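Local atomic coordinates of putative alpha-L-fucosidase (Bacteroides thetaiotaomicron VPI-5482, PDB entry 3GZA), a protein that probably removes alpha-L-fucose from glycans by hydrolysis, as a putative exported alpha-L-fucosidase of glycosyl hydrolase family 29. Residues A[135-140]-A[155-160]; A[81-86]-A[180-185]; A[388-393]-A[397-402]; A[366-371]-A[419-424]; A[272-277]-A[330-335]. All coordinates share one frame; numbering follows the deposited sequence.

Contact 1: residues A[135-140]-A[155-160]; sequences SLLGIH and QAWYKR. With EDO (1,2-ethanediol), chain K.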
# COMPACT_ATOMS: atom_id res chain seq x y z
N SER A 135 6.87 7.32 2.78
CA SER A 135 6.37 7.32 4.14
C SER A 135 5.49 6.11 4.44
O SER A 135 5.58 5.53 5.51
CB SER A 135 5.61 8.60 4.46
OG SER A 135 4.48 8.75 3.66
N LEU A 136 4.69 5.71 3.47
CA LEU A 136 3.80 4.56 3.72
C LEU A 136 4.59 3.30 4.00
O LEU A 136 4.25 2.55 4.92
CB LEU A 136 2.90 4.29 2.49
CG LEU A 136 1.92 3.14 2.72
CD1 LEU A 136 0.82 3.48 3.77
CD2 LEU A 136 1.39 2.74 1.31
N LEU A 137 5.59 3.02 3.14
CA LEU A 137 6.35 1.79 3.16
C LEU A 137 7.56 1.76 4.05
O LEU A 137 8.20 0.75 4.17
CB LEU A 137 6.75 1.37 1.75
CG LEU A 137 5.58 1.15 0.78
CD1 LEU A 137 6.15 0.67 -0.53
CD2 LEU A 137 4.55 0.12 1.33
N GLY A 138 7.85 2.87 4.72
CA GLY A 138 8.94 2.85 5.65
C GLY A 138 10.32 2.95 5.00
O GLY A 138 11.25 2.31 5.47
N ILE A 139 10.44 3.73 3.92
CA ILE A 139 11.72 3.92 3.25
C ILE A 139 12.23 5.33 3.59
O ILE A 139 11.50 6.31 3.41
CB ILE A 139 11.58 3.80 1.74
CG1 ILE A 139 10.86 2.49 1.37
CG2 ILE A 139 12.96 3.97 1.08
CD1 ILE A 139 11.54 1.20 1.81
N HIS A 140 13.49 5.43 4.05
CA HIS A 140 14.08 6.71 4.43
C HIS A 140 15.47 6.73 3.82
O HIS A 140 16.28 5.87 4.13
CB HIS A 140 14.16 6.81 5.95
CG HIS A 140 14.37 8.22 6.48
ND1 HIS A 140 13.38 9.18 6.41
CD2 HIS A 140 15.41 8.79 7.12
CE1 HIS A 140 13.82 10.29 6.99
NE2 HIS A 140 15.05 10.09 7.42
N GLN A 155 14.65 -4.71 1.72
CA GLN A 155 15.34 -3.84 0.79
C GLN A 155 15.34 -4.48 -0.62
O GLN A 155 15.14 -3.75 -1.61
CB GLN A 155 16.76 -3.62 1.25
CG GLN A 155 17.48 -2.55 0.48
CD GLN A 155 16.99 -1.18 0.83
OE1 GLN A 155 16.77 -0.91 2.04
NE2 GLN A 155 16.93 -0.27 -0.17
N ALA A 156 15.54 -5.80 -0.70
CA ALA A 156 15.58 -6.52 -2.00
C ALA A 156 14.21 -6.36 -2.67
O ALA A 156 14.09 -6.14 -3.88
CB ALA A 156 15.95 -7.96 -1.81
N TRP A 157 13.16 -6.53 -1.89
CA TRP A 157 11.78 -6.38 -2.37
C TRP A 157 11.50 -4.97 -2.85
O TRP A 157 10.92 -4.78 -3.93
CB TRP A 157 10.79 -6.82 -1.28
CG TRP A 157 9.38 -6.41 -1.58
CD1 TRP A 157 8.49 -7.07 -2.38
CD2 TRP A 157 8.71 -5.25 -1.11
NE1 TRP A 157 7.32 -6.37 -2.47
CE2 TRP A 157 7.43 -5.27 -1.67
CE3 TRP A 157 9.06 -4.21 -0.25
CZ2 TRP A 157 6.49 -4.27 -1.40
CZ3 TRP A 157 8.11 -3.24 0.01
CH2 TRP A 157 6.85 -3.32 -0.56
N TYR A 158 11.90 -3.97 -2.07
CA TYR A 158 11.68 -2.61 -2.41
C TYR A 158 12.41 -2.25 -3.72
O TYR A 158 11.86 -1.56 -4.58
CB TYR A 158 12.06 -1.65 -1.27
CG TYR A 158 11.81 -0.22 -1.62
CD1 TYR A 158 10.50 0.26 -1.77
CD2 TYR A 158 12.86 0.70 -1.79
CE1 TYR A 158 10.26 1.61 -2.10
CE2 TYR A 158 12.64 2.01 -2.11
CZ TYR A 158 11.32 2.49 -2.27
OH TYR A 158 11.10 3.83 -2.59
N LYS A 159 13.64 -2.71 -3.86
CA LYS A 159 14.35 -2.48 -5.10
C LYS A 159 13.56 -3.04 -6.31
O LYS A 159 13.46 -2.38 -7.34
CB LYS A 159 15.75 -3.11 -5.03
CG LYS A 159 16.70 -2.28 -4.12
CD LYS A 159 17.94 -2.98 -3.60
CE LYS A 159 18.84 -3.49 -4.66
NZ LYS A 159 20.07 -4.07 -3.98
N ARG A 160 13.03 -4.25 -6.17
CA ARG A 160 12.23 -4.82 -7.26
C ARG A 160 10.98 -4.03 -7.47
O ARG A 160 10.55 -3.87 -8.61
CB ARG A 160 11.90 -6.31 -6.99
CG ARG A 160 13.11 -7.25 -7.17
CD ARG A 160 12.69 -8.69 -7.04
NE ARG A 160 12.28 -9.06 -5.71
CZ ARG A 160 13.11 -9.47 -4.75
NH1 ARG A 160 14.43 -9.59 -4.94
NH2 ARG A 160 12.63 -9.75 -3.58
C1 EDO K . 8.47 -6.45 -5.87
O1 EDO K . 8.50 -7.54 -6.88
C2 EDO K . 7.07 -5.79 -6.10
O2 EDO K . 6.06 -6.42 -5.38
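I139 lies over one face of the Y158 ring in a CH-pi contact. Its CG1 sits 3.6 Å from the centroid of that ring and 13° off the normal, while CD1 turns toward the CG end of the ring and CG2 toward the hydroxyl end, 3.8 Å from Y158 CE2. Y158 carries its ring out from helix 148-171 with CG anti to the backbone N (chi1 -179°). Purely apolar packing comes next to it: L137 CD1 meets W157 CH2 at 4.1 Å, the two side chains at about a right angle. A G1 beta bulge at G138 and I139, opposite N134, shapes the loop that offers L137 and I139 to the helix. Polar links are at the margins. Y158 OH is hydrogen-bonded to I131 O. W157 NE1 gives a weak bond of 3.2 Å to O2 of an ethanediol, probably from the crystallisation liquor, which is also hydrogen-bonded to K164 of this chain and to E49 of the second subunit. A leucine in place of Y158 would probably deprive I139 of its flat partner and leave the carbonyl of I131 without this donor. The contact thus relies on dispersion over an aromatic face, with the hydroxyl tying down the far end of the ring.

Contact 2: residues A[81-86]-A[180-185]; sequences THETGF and WFDGGA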
# COMPACT_ATOMS: atom_id res chain seq x y z
N THR A 81 5.60 9.79 -8.49
CA THR A 81 5.66 9.63 -7.02
C THR A 81 6.63 10.70 -6.49
O THR A 81 7.40 11.31 -7.26
CB THR A 81 6.22 8.32 -6.51
OG1 THR A 81 7.61 8.18 -6.93
CG2 THR A 81 5.39 7.11 -7.01
N HIS A 82 6.57 10.92 -5.18
CA HIS A 82 7.41 11.89 -4.53
C HIS A 82 7.85 11.30 -3.19
O HIS A 82 8.78 10.50 -3.18
CB HIS A 82 6.80 13.29 -4.52
CG HIS A 82 7.74 14.33 -4.02
ND1 HIS A 82 7.67 14.82 -2.75
CD2 HIS A 82 8.79 14.94 -4.61
CE1 HIS A 82 8.63 15.71 -2.57
NE2 HIS A 82 9.35 15.79 -3.68
N GLU A 83 7.20 11.67 -2.07
CA GLU A 83 7.59 11.19 -0.77
C GLU A 83 6.54 10.37 -0.03
O GLU A 83 6.90 9.61 0.85
CB GLU A 83 7.93 12.38 0.14
CG GLU A 83 9.21 13.14 -0.28
CD GLU A 83 9.32 14.52 0.35
OE1 GLU A 83 8.29 15.08 0.83
OE2 GLU A 83 10.42 15.09 0.29
N THR A 84 5.26 10.48 -0.37
CA THR A 84 4.24 9.76 0.40
C THR A 84 4.18 8.29 0.03
O THR A 84 3.64 7.49 0.78
CB THR A 84 2.83 10.34 0.23
OG1 THR A 84 2.36 10.07 -1.11
CG2 THR A 84 2.78 11.86 0.56
N GLY A 85 4.70 7.98 -1.14
CA GLY A 85 4.58 6.69 -1.76
C GLY A 85 3.44 6.58 -2.74
O GLY A 85 3.38 5.57 -3.43
N PHE A 86 2.53 7.58 -2.80
CA PHE A 86 1.37 7.51 -3.64
C PHE A 86 1.77 7.72 -5.07
O PHE A 86 2.54 8.64 -5.35
CB PHE A 86 0.43 8.62 -3.26
CG PHE A 86 -0.93 8.50 -3.91
CD1 PHE A 86 -1.82 7.53 -3.50
CD2 PHE A 86 -1.31 9.39 -4.88
CE1 PHE A 86 -3.07 7.42 -4.02
CE2 PHE A 86 -2.57 9.28 -5.44
CZ PHE A 86 -3.45 8.29 -5.01
N TRP A 180 13.62 11.42 -14.07
CA TRP A 180 14.26 12.17 -13.00
C TRP A 180 13.91 11.50 -11.68
O TRP A 180 12.76 11.46 -11.29
CB TRP A 180 13.70 13.59 -12.98
CG TRP A 180 14.22 14.58 -11.95
CD1 TRP A 180 14.94 14.33 -10.80
CD2 TRP A 180 13.98 15.99 -11.95
NE1 TRP A 180 15.20 15.48 -10.14
CE2 TRP A 180 14.62 16.53 -10.81
CE3 TRP A 180 13.30 16.86 -12.82
CZ2 TRP A 180 14.58 17.87 -10.51
CZ3 TRP A 180 13.27 18.21 -12.52
CH2 TRP A 180 13.86 18.69 -11.35
N PHE A 181 14.91 10.99 -11.01
CA PHE A 181 14.73 10.39 -9.70
C PHE A 181 15.04 11.41 -8.62
O PHE A 181 16.07 12.10 -8.70
CB PHE A 181 15.65 9.21 -9.53
CG PHE A 181 15.30 8.05 -10.44
CD1 PHE A 181 14.31 7.18 -10.06
CD2 PHE A 181 16.01 7.79 -11.59
CE1 PHE A 181 13.97 6.08 -10.85
CE2 PHE A 181 15.63 6.69 -12.41
CZ PHE A 181 14.61 5.86 -12.02
N ASP A 182 14.17 11.50 -7.60
CA ASP A 182 14.36 12.42 -6.46
C ASP A 182 15.64 12.13 -5.72
O ASP A 182 15.71 11.19 -4.96
CB ASP A 182 13.14 12.27 -5.51
CG ASP A 182 13.26 13.05 -4.25
OD1 ASP A 182 14.08 14.02 -4.19
OD2 ASP A 182 12.49 12.71 -3.30
N GLY A 183 16.61 13.00 -5.87
CA GLY A 183 17.90 12.74 -5.28
C GLY A 183 18.65 11.58 -5.89
O GLY A 183 19.57 11.06 -5.27
N GLY A 184 18.28 11.20 -7.10
CA GLY A 184 18.88 10.09 -7.85
C GLY A 184 18.31 8.75 -7.39
O GLY A 184 17.42 8.69 -6.56
N ALA A 185 18.91 7.67 -7.92
CA ALA A 185 18.46 6.31 -7.61
C ALA A 185 19.58 5.53 -6.92
O ALA A 185 19.60 4.30 -6.92
CB ALA A 185 17.98 5.62 -8.89
O HOH W 1 11.59 10.14 -2.92
O HOH W 2 12.40 14.87 -1.54
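At the C-terminal end of the parallel strands of the TIM barrel, where enzymes of this fold carry their active sites, D182 faces H82 and E83 across two waters. The loop 81-86 follows strand 75-79, and D182 comes directly after strand 178-181. One carboxylate oxygen of D182 takes both bridges: water 1 donates to D182 OD2 and to H82 O, the latter at 2.8 Å, and water 2 donates to D182 OD2 and, at 2.7 Å, to E83 OE2. Direct approaches are longer, H82 NE2 lying 4.4 Å from D182 OD2. D182 reaches across with CG anti to its own backbone N (chi1 175°). Its backbone is set by a type II turn from F181 to G184, closed by G184 N to F181 O at 2.9 Å, with G183 at the third position at positive phi. On the other side, an ST turn fixes the loop, F86 N bonding T84 OG1 at 3.0 Å. E83 is held by Y38, N43, Q40 and a salt bridge to R44, and the H82 ring meets F284 edge-to-face. EPE, a buffer molecule probably from the crystallisation liquor, is hydrogen-bonded to W180 NE1 and G183 N, consistent with a pocket here. With E83 OE2 and D182 OD2 4.8 Å apart, the two acidic side chains meet through a shared water donor and not directly.

Contact 3: residues A[388-393]-A[397-402]; sequences IEAKVN and QTVCKG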
# COMPACT_ATOMS: atom_id res chain seq x y z
N ILE A 388 34.22 40.59 -26.98
CA ILE A 388 33.32 41.25 -27.92
C ILE A 388 33.70 42.73 -27.91
O ILE A 388 33.86 43.33 -26.84
CB ILE A 388 31.86 41.06 -27.59
CG1 ILE A 388 31.50 39.56 -27.63
CG2 ILE A 388 30.96 41.89 -28.56
CD1 ILE A 388 30.14 39.27 -27.25
N GLU A 389 33.89 43.27 -29.10
CA GLU A 389 34.23 44.68 -29.30
C GLU A 389 33.12 45.34 -30.09
O GLU A 389 32.45 44.68 -30.87
CB GLU A 389 35.52 44.81 -30.10
CG GLU A 389 36.74 44.37 -29.37
CD GLU A 389 37.93 44.39 -30.29
OE1 GLU A 389 38.04 43.44 -31.10
OE2 GLU A 389 38.74 45.33 -30.22
N ALA A 390 32.94 46.63 -29.85
CA ALA A 390 31.97 47.45 -30.57
C ALA A 390 32.74 48.55 -31.27
O ALA A 390 33.68 49.13 -30.70
CB ALA A 390 30.95 48.05 -29.61
N LYS A 391 32.37 48.82 -32.52
CA LYS A 391 32.99 49.92 -33.28
C LYS A 391 32.18 51.16 -32.98
O LYS A 391 31.07 51.31 -33.47
CB LYS A 391 33.03 49.61 -34.78
CG LYS A 391 33.78 50.66 -35.59
CD LYS A 391 33.74 50.39 -37.09
CE LYS A 391 34.93 49.60 -37.60
NZ LYS A 391 36.14 50.46 -37.77
N VAL A 392 32.78 52.06 -32.19
CA VAL A 392 32.13 53.26 -31.68
C VAL A 392 32.94 54.48 -32.13
O VAL A 392 34.13 54.61 -31.81
CB VAL A 392 32.04 53.20 -30.15
CG1 VAL A 392 31.40 54.46 -29.60
CG2 VAL A 392 31.28 51.94 -29.69
N ASN A 393 32.31 55.34 -32.92
CA ASN A 393 32.98 56.49 -33.51
C ASN A 393 34.20 56.07 -34.34
O ASN A 393 35.24 56.74 -34.31
CB ASN A 393 33.37 57.52 -32.45
CG ASN A 393 32.18 58.07 -31.74
OD1 ASN A 393 31.21 58.49 -32.37
ND2 ASN A 393 32.23 58.10 -30.41
N GLN A 397 36.21 49.21 -29.37
CA GLN A 397 36.38 49.17 -27.93
C GLN A 397 35.77 47.88 -27.44
O GLN A 397 34.78 47.43 -27.98
CB GLN A 397 35.73 50.36 -27.23
CG GLN A 397 34.24 50.43 -27.34
CD GLN A 397 33.69 51.70 -26.73
OE1 GLN A 397 32.90 51.66 -25.78
NE2 GLN A 397 34.13 52.84 -27.25
N THR A 398 36.37 47.31 -26.41
CA THR A 398 35.88 46.07 -25.85
C THR A 398 34.69 46.34 -24.95
O THR A 398 34.76 47.23 -24.10
CB THR A 398 36.99 45.36 -25.07
OG1 THR A 398 38.12 45.18 -25.94
CG2 THR A 398 36.52 44.01 -24.54
N VAL A 399 33.62 45.58 -25.16
CA VAL A 399 32.39 45.70 -24.37
C VAL A 399 32.25 44.54 -23.37
O VAL A 399 31.62 44.70 -22.32
CB VAL A 399 31.14 45.86 -25.27
CG1 VAL A 399 31.21 47.23 -26.00
CG2 VAL A 399 31.02 44.75 -26.26
N CYS A 400 32.82 43.37 -23.68
CA CYS A 400 32.83 42.25 -22.72
C CYS A 400 33.85 41.20 -23.08
O CYS A 400 34.40 41.18 -24.18
CB CYS A 400 31.45 41.62 -22.55
SG CYS A 400 30.76 40.96 -24.03
N LYS A 401 34.12 40.35 -22.10
CA LYS A 401 35.06 39.26 -22.25
C LYS A 401 34.51 38.08 -21.49
O LYS A 401 33.88 38.25 -20.46
CB LYS A 401 36.43 39.65 -21.68
CG LYS A 401 37.17 40.72 -22.47
N GLY A 402 34.77 36.88 -21.98
CA GLY A 402 34.33 35.67 -21.30
C GLY A 402 35.14 34.46 -21.65
O GLY A 402 36.20 34.57 -22.25
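Strands 388-392 and 397-402 run antiparallel, their short axes at 143°, with I388–C400 and A390–Q397 as hydrogen-bonded pairs and E389–T398 as the non-hydrogen-bonded pair between them. A390 N binds Q397 O at 2.7 Å, nearly along the C=O axis, and Q397 N returns a bond to A390 O at 2.9 Å. Farther along, I388 N reaches C400 O at 2.9 Å. The carbonyl of I388 takes two donors, V399 N at 2.8 Å and, weakly, C400 N at 3.3 Å; this is a classic beta bulge in which V399 and C400 share one partner. These are the two arms of the hairpin 383-392/395-402, at the margin of one sheet of the F5/8 type C beta sandwich, where 395-402 is an outermost strand within the chain. The bulge turns V399 against its neighbours: CG1 packs on A390 CB at 3.7 Å, and CG2 comes against I388 CG2. Next to it, C400 SG lies beside I388, 3.7 Å from I388 CD1. On the opposite face E389 CG passes T398 OG1, while its carboxylate goes to a salt bridge with R422 on the adjoining strand. Q397 holds CG between its backbone N and carbonyl carbon (chi1 64°), then extends so that NE2 lies 3.6 Å from V392 CB. Cutting Q397 back to an alanine would probably uncover this flank of V392 and open a gap beside it. V392 and Q397 both also touch V416 of strand 409-418, in the other sheet.

Contact 4: residues A[366-371]-A[419-424]; sequences QSVNYC and TALRLT
This is a sheet-to-sheet contact in the core of the F5/8 type C beta sandwich: L421 of strand 420-428, in one four-stranded sheet, points at V368 and C371 of strand 366-375 in the other. V368 and L421 reach toward each other tip to tip, V368 CG1 lying 4.0 Å from L421 CD1. Their CA atoms are 9.0 Å apart, a separation bridged by side chains alone. L421 has CG anti to its carbonyl carbon (chi1 -70°) and an extended chi2 of -171°, which carries CD1 into the space between the sheets. The same methyl points toward C371 SG, but the modelled separation is too short to be literal; V368 and C371 are both deposited in two conformers, so the detail there is doubtful. A classic beta bulge, N369 and Y370 both opposite Y440, explains how V368 and C371, three residues apart, can face the same interior, while Y370 points away from it. Near the other end of the contact, the chain turns a corner at T419, passing from strand 409-418, in the sheet of 366-375, to strand 420-428 in the facing sheet. F437 and A439 of strand 434-440 and A390 of strand 383-392 also touch L421. The join is therefore apolar, carried by the V368 and L421 methyls, while the part of C371 remains uncertain.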
# COMPACT_ATOMS: atom_id res chain seq x y z
N GLN A 366 23.92 52.69 -34.38
CA GLN A 366 22.79 52.58 -33.48
C GLN A 366 23.20 51.99 -32.15
O GLN A 366 24.30 51.47 -31.98
CB GLN A 366 21.71 51.73 -34.12
CG GLN A 366 22.14 50.28 -34.33
CD GLN A 366 21.14 49.52 -35.15
OE1 GLN A 366 20.11 49.11 -34.64
NE2 GLN A 366 21.47 49.29 -36.42
N SER A 367 22.26 52.03 -31.21
CA SER A 367 22.48 51.53 -29.87
C SER A 367 22.54 50.00 -29.81
O SER A 367 21.80 49.30 -30.53
CB SER A 367 21.37 52.04 -28.94
OG SER A 367 21.72 51.85 -27.58
N VAL A 368 23.42 49.48 -28.96
CA VAL A 368 23.54 48.03 -28.76
C VAL A 368 23.90 47.80 -27.29
O VAL A 368 24.74 48.52 -26.77
CB VAL A 368 24.66 47.40 -29.63
CG1 VAL A 368 24.66 45.87 -29.47
CG2 VAL A 368 24.49 47.76 -31.07
N ASN A 369 23.25 46.83 -26.64
CA ASN A 369 23.60 46.52 -25.23
C ASN A 369 23.58 45.03 -24.88
O ASN A 369 23.82 44.65 -23.72
CB ASN A 369 22.73 47.30 -24.24
CG ASN A 369 21.31 46.85 -24.23
OD1 ASN A 369 20.74 46.55 -25.27
ND2 ASN A 369 20.71 46.80 -23.04
N TYR A 370 23.29 44.19 -25.86
CA TYR A 370 23.27 42.75 -25.64
C TYR A 370 23.76 42.03 -26.86
O TYR A 370 23.67 42.50 -27.98
CB TYR A 370 21.86 42.20 -25.47
CG TYR A 370 21.17 42.22 -24.15
CD1 TYR A 370 21.22 41.13 -23.31
CD2 TYR A 370 20.35 43.28 -23.78
CE1 TYR A 370 20.54 41.11 -22.13
CE2 TYR A 370 19.65 43.26 -22.59
CZ TYR A 370 19.75 42.17 -21.77
OH TYR A 370 19.03 42.11 -20.59
N CYS A 371 24.36 40.88 -26.61
CA CYS A 371 24.81 39.97 -27.66
C CYS A 371 24.47 38.56 -27.24
O CYS A 371 24.43 38.27 -26.04
CB CYS A 371 26.32 40.03 -27.86
SG CYS A 371 26.94 41.49 -28.64
N THR A 419 28.56 50.86 -34.96
CA THR A 419 28.30 50.52 -36.35
C THR A 419 28.57 49.03 -36.61
O THR A 419 28.20 48.49 -37.65
CB THR A 419 29.11 51.38 -37.30
OG1 THR A 419 30.50 51.28 -36.99
CG2 THR A 419 28.68 52.86 -37.18
N ALA A 420 29.21 48.35 -35.66
CA ALA A 420 29.54 46.97 -35.84
C ALA A 420 29.97 46.38 -34.53
O ALA A 420 30.35 47.10 -33.62
CB ALA A 420 30.66 46.85 -36.89
N LEU A 421 29.83 45.06 -34.40
CA LEU A 421 30.34 44.31 -33.25
C LEU A 421 31.31 43.29 -33.78
O LEU A 421 31.20 42.84 -34.93
CB LEU A 421 29.25 43.57 -32.50
CG LEU A 421 28.24 44.38 -31.70
CD1 LEU A 421 27.42 43.41 -30.89
CD2 LEU A 421 28.91 45.40 -30.80
N ARG A 422 32.26 42.88 -32.95
CA ARG A 422 33.21 41.88 -33.39
C ARG A 422 33.49 40.91 -32.27
O ARG A 422 33.82 41.31 -31.17
CB ARG A 422 34.52 42.49 -33.86
CG ARG A 422 35.51 41.47 -34.45
CD ARG A 422 36.63 42.17 -35.16
NE ARG A 422 37.38 43.04 -34.25
CZ ARG A 422 38.29 43.94 -34.65
NH1 ARG A 422 38.54 44.13 -35.94
NH2 ARG A 422 38.93 44.68 -33.76
N LEU A 423 33.35 39.63 -32.59
CA LEU A 423 33.63 38.54 -31.67
C LEU A 423 34.98 37.94 -32.04
O LEU A 423 35.19 37.55 -33.18
CB LEU A 423 32.56 37.47 -31.81
CG LEU A 423 32.79 36.14 -31.06
CD1 LEU A 423 32.77 36.35 -29.56
CD2 LEU A 423 31.74 35.18 -31.51
N THR A 424 35.91 37.92 -31.09
CA THR A 424 37.22 37.31 -31.29
C THR A 424 37.36 36.18 -30.27
O THR A 424 37.18 36.40 -29.08
CB THR A 424 38.34 38.30 -31.04
OG1 THR A 424 38.17 39.41 -31.92
CG2 THR A 424 39.68 37.64 -31.29

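Contact 5: residues A[272-277]-A[330-335]; sequences TPLRGA and AQRLKE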
# COMPACT_ATOMS: atom_id res chain seq x y z
N THR A 272 14.36 26.14 -10.25
CA THR A 272 13.80 26.98 -9.21
C THR A 272 12.30 26.81 -9.19
O THR A 272 11.68 26.64 -10.21
CB THR A 272 14.11 28.48 -9.43
OG1 THR A 272 13.52 29.28 -8.37
CG2 THR A 272 13.60 29.01 -10.79
N PRO A 273 11.73 26.86 -8.00
CA PRO A 273 10.27 26.97 -7.97
C PRO A 273 9.89 28.34 -8.54
O PRO A 273 10.66 29.29 -8.42
CB PRO A 273 9.94 26.98 -6.48
CG PRO A 273 11.13 27.06 -5.76
CD PRO A 273 12.32 26.84 -6.64
N LEU A 274 8.73 28.42 -9.20
CA LEU A 274 8.18 29.73 -9.56
C LEU A 274 7.80 30.52 -8.30
O LEU A 274 7.98 31.73 -8.25
CB LEU A 274 6.97 29.54 -10.46
CG LEU A 274 6.22 30.80 -10.85
CD1 LEU A 274 7.14 31.82 -11.61
CD2 LEU A 274 4.94 30.45 -11.68
N ARG A 275 7.29 29.81 -7.29
CA ARG A 275 6.84 30.40 -6.06
C ARG A 275 8.01 30.50 -5.08
O ARG A 275 8.11 29.79 -4.04
CB ARG A 275 5.71 29.59 -5.48
CG ARG A 275 4.44 29.76 -6.31
CD ARG A 275 3.28 28.89 -5.84
NE ARG A 275 2.04 29.35 -6.48
CZ ARG A 275 0.83 29.34 -5.92
NH1 ARG A 275 0.61 28.80 -4.73
NH2 ARG A 275 -0.20 29.88 -6.58
N GLY A 276 8.91 31.43 -5.41
CA GLY A 276 10.14 31.63 -4.65
C GLY A 276 10.36 33.02 -4.11
O GLY A 276 11.45 33.32 -3.64
N ALA A 277 9.36 33.90 -4.15
CA ALA A 277 9.48 35.24 -3.66
C ALA A 277 9.04 35.37 -2.20
O ALA A 277 8.46 34.47 -1.64
CB ALA A 277 8.60 36.22 -4.55
N ALA A 330 -0.03 31.29 -14.09
CA ALA A 330 -0.14 31.19 -15.56
C ALA A 330 0.11 32.52 -16.24
O ALA A 330 0.78 32.60 -17.29
CB ALA A 330 -1.54 30.66 -15.94
N GLN A 331 -0.40 33.59 -15.66
CA GLN A 331 -0.20 34.91 -16.25
C GLN A 331 1.28 35.27 -16.18
O GLN A 331 1.81 35.80 -17.13
CB GLN A 331 -1.08 35.95 -15.57
CG GLN A 331 -0.84 37.38 -15.97
CD GLN A 331 -1.04 37.64 -17.46
OE1 GLN A 331 -1.83 36.97 -18.14
NE2 GLN A 331 -0.33 38.64 -17.97
N ARG A 332 1.92 35.03 -15.05
CA ARG A 332 3.36 35.35 -14.90
C ARG A 332 4.22 34.58 -15.88
O ARG A 332 5.21 35.09 -16.40
CB ARG A 332 3.84 35.05 -13.47
CG ARG A 332 5.28 35.41 -13.18
CD ARG A 332 5.62 36.90 -13.47
NE ARG A 332 4.59 37.89 -13.09
CZ ARG A 332 4.35 38.31 -11.85
NH1 ARG A 332 5.02 37.81 -10.82
NH2 ARG A 332 3.39 39.16 -11.61
N LEU A 333 3.89 33.31 -16.07
CA LEU A 333 4.54 32.47 -17.04
C LEU A 333 4.41 33.05 -18.45
O LEU A 333 5.40 33.09 -19.19
CB LEU A 333 3.99 31.05 -16.97
CG LEU A 333 4.40 30.26 -15.73
CD1 LEU A 333 3.54 28.99 -15.54
CD2 LEU A 333 5.92 29.88 -15.70
N LYS A 334 3.21 33.49 -18.81
CA LYS A 334 3.00 34.09 -20.12
C LYS A 334 3.86 35.34 -20.24
O LYS A 334 4.51 35.60 -21.28
CB LYS A 334 1.53 34.41 -20.32
CG LYS A 334 1.27 35.14 -21.64
CD LYS A 334 -0.16 35.58 -21.66
CE LYS A 334 -0.56 36.22 -22.97
NZ LYS A 334 0.07 37.55 -23.15
N GLU A 335 3.86 36.16 -19.19
CA GLU A 335 4.67 37.37 -19.20
C GLU A 335 6.17 37.05 -19.44
O GLU A 335 6.86 37.80 -20.14
CB GLU A 335 4.50 38.15 -17.90
CG GLU A 335 3.12 38.77 -17.70
CD GLU A 335 2.87 39.29 -16.32
OE1 GLU A 335 3.76 39.19 -15.45
OE2 GLU A 335 1.72 39.81 -16.10
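L274 is the residue of 272-277 that meets helix 327-344, and the residues before it bring the chain there from barrel strand 264-273. T272 pairs through its backbone with I314 and G316 of strand 312-317, and its hydroxyl bonds P273 O, with T272 OG1 at 2.9 Å from that oxygen. P273 ends the strand. L274 then turns toward the helix with CG anti to the backbone N (chi1 176°), and its two methyls divide the work. CD2 meets L333 CG at 4.1 Å, the side chains crossing at a slant, while L274 CD1 approaches the R332 side chain at its CG, 4.3 Å away. L299 of helix 296-304 and L317 also touch L274, and L315 and L317 touch L333, so the two leucines belong to the layer between barrel sheet and outer helices. R275 is the centre of an inverse gamma turn, in which G276 N bonds L274 O weakly at 3.0 Å; its guanidinium reaches D329 on the same helix in a salt bridge. On the helix, R332 NE forms a salt bridge of 2.8 Å with E335 OE1, met on its syn side, and NH1 binds Y294 O. Q331 NE2 holds E335 OE2 at 3.0 Å from the anti side. With its charge engaged in this way, R332 presents its CG methylene to L274, and the interface stays apolar although an arginine borders it.

Contacts 1, 2 and 5 belong to the TIM-barrel part of the chain, contacts 3 and 4 to the F5/8 type C beta sandwich. Contact 1 is nested within the loop closed by contact 2, with centres 12 Å apart, and they touch where S135 N lies 3.0 Å from E83 O, a probable hydrogen bond. Contact 2 borders the probable pocket holding EPE, whereas the Y158 side chain of contact 1 is about 14 Å from a bound EPE. Contact 5 reaches the same barrel sheet, its centre 23 Å from that of contact 2. Contacts 3 and 4, centred 7 Å apart, meet where strands 383-392 and 420-428 lie side by side in one sheet, A390 CB lying 3.5 Å from L421 CD2. Their centres are 48 and 46 Å from that of contact 2.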